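Local coordinates for polyhedrin (Operophtera brumata cypovirus 19, PDB 5A99), which forms the crystalline lattice of the viral occlusion bodies (polyhedra), which probably shelter embedded cypovirus particles outside the insect host, at residues K207-I210 and R211-D214. Sequence-based numbering, arbitrary orientation.
Sequences KTLI and RLND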
loop_
_atom_site.group_PDB
_atom_site.type_symbol
_atom_site.label_atom_id
_atom_site.label_comp_id
_atom_site.label_asym_id
_atom_site.label_seq_id
_atom_site.Cartn_x
_atom_site.Cartn_y
_atom_site.Cartn_z
ATOM N N LYS A 207 -11.487 -0.576 14.771
ATOM C CA LYS A 207 -10.178 -1.126 15.096
ATOM C C LYS A 207 -9.545 -1.824 13.894
ATOM O O LYS A 207 -8.344 -1.714 13.670
ATOM C CB LYS A 207 -10.275 -2.084 16.285
ATOM C CG LYS A 207 -8.953 -2.746 16.678
ATOM C CD LYS A 207 -7.837 -1.747 16.906
ATOM C CE LYS A 207 -8.147 -0.767 18.011
ATOM N NZ LYS A 207 -6.899 -0.089 18.492
ATOM N N THR A 208 -10.351 -2.542 13.122
ATOM C CA THR A 208 -9.840 -3.229 11.949
ATOM C C THR A 208 -9.191 -2.243 10.967
ATOM O O THR A 208 -8.047 -2.438 10.560
ATOM C CB THR A 208 -10.952 -4.004 11.241
ATOM O OG1 THR A 208 -11.423 -5.037 12.108
ATOM C CG2 THR A 208 -10.445 -4.634 9.963
ATOM N N LEU A 209 -9.927 -1.186 10.613
ATOM C CA LEU A 209 -9.451 -0.163 9.686
ATOM C C LEU A 209 -8.271 0.651 10.219
ATOM O O LEU A 209 -7.303 0.879 9.496
ATOM C CB LEU A 209 -10.601 0.772 9.281
ATOM C CG LEU A 209 -11.725 0.077 8.504
ATOM C CD1 LEU A 209 -12.878 1.028 8.227
ATOM C CD2 LEU A 209 -11.200 -0.515 7.187
ATOM N N ILE A 210 -8.329 1.069 11.483
ATOM C CA ILE A 210 -7.265 1.903 12.044
ATOM C C ILE A 210 -5.938 1.144 12.123
ATOM O O ILE A 210 -4.872 1.769 12.142
ATOM C CB ILE A 210 -7.641 2.469 13.443
ATOM C CG1 ILE A 210 -6.903 3.780 13.723
ATOM C CG2 ILE A 210 -7.354 1.452 14.550
ATOM C CD1 ILE A 210 -7.172 4.892 12.724
ATOM N N ARG A 211 -6.014 -0.191 12.163
ATOM C CA ARG A 211 -4.825 -1.048 12.190
ATOM C C ARG A 211 -4.646 -1.868 10.920
ATOM O O ARG A 211 -3.975 -2.912 10.934
ATOM C CB ARG A 211 -4.891 -2.008 13.370
ATOM C CG ARG A 211 -4.774 -1.329 14.708
ATOM C CD ARG A 211 -3.479 -0.531 14.838
ATOM N NE ARG A 211 -3.291 -0.130 16.225
ATOM C CZ ARG A 211 -2.680 -0.883 17.132
ATOM N NH1 ARG A 211 -2.180 -2.060 16.792
ATOM N NH2 ARG A 211 -2.572 -0.464 18.379
ATOM N N LEU A 212 -5.248 -1.412 9.828
ATOM C CA LEU A 212 -5.210 -2.159 8.574
ATOM C C LEU A 212 -3.765 -2.261 8.074
ATOM O O LEU A 212 -3.336 -3.288 7.530
ATOM C CB LEU A 212 -6.106 -1.473 7.535
ATOM C CG LEU A 212 -6.702 -2.358 6.443
ATOM C CD1 LEU A 212 -7.481 -3.505 7.066
ATOM C CD2 LEU A 212 -7.586 -1.544 5.499
ATOM N N ASN A 213 -3.017 -1.182 8.264
ATOM C CA ASN A 213 -1.586 -1.151 7.968
ATOM C C ASN A 213 -0.772 -1.088 9.259
ATOM O O ASN A 213 0.183 -0.320 9.377
ATOM C CB ASN A 213 -1.263 0.057 7.101
ATOM C CG ASN A 213 -2.033 0.055 5.802
ATOM O OD1 ASN A 213 -2.100 -0.963 5.107
ATOM N ND2 ASN A 213 -2.626 1.195 5.465
ATOM N N ASP A 214 -1.179 -1.909 10.217
ATOM C CA ASP A 214 -0.549 -2.001 11.528
ATOM C C ASP A 214 0.976 -2.126 11.462
ATOM O O ASP A 214 1.697 -1.452 12.189
ATOM C CB ASP A 214 -1.134 -3.215 12.258
ATOM C CG ASP A 214 -0.488 -3.451 13.591
ATOM O OD1 ASP A 214 0.560 -4.122 13.608
ATOM O OD2 ASP A 214 -1.016 -2.948 14.606
HETATM O O HOH W 1 -5.085 1.772 17.150
#
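At the C-terminal end of the short helix 205-210, K207 and R211 run side by side, one turn apart, as the chain passes into a type I beta turn from R211 to D214. R211 N still donates to K207 O (3.2 Å), with a weak second branch to T208 O. The next amide shortens the step to i to i-3: L212 N binds L209 O at 3.1 Å from above the carbonyl plane, well away from a lone pair. Beyond the backbone, K207 CD lies 3.8 Å from R211 CG. Bends at chi2 (53°) and chi3 (60°) lay the lysine chain alongside the arginine. K207 NZ and R211 NE, both cationic, stay 4.3 Å apart and both donate to one water, while E146 of the second subunit forms a salt bridge with K207 NZ. Across the turn, R211 NH1 reaches D214 OD2 at 2.6 Å in a salt bridge nearly along the carboxylate C-O axis, 25° out of the guanidinium plane. D214 OD1 is held by Y32 OH and by R127 of the second subunit, so both carboxylate oxygens are engaged. On the apolar side of this helix-to-turn junction, in the trimeric assembly, L209 CD2 meets L212 CD2 at 4.1 Å, and both leucines pack against their counterparts in the third subunit.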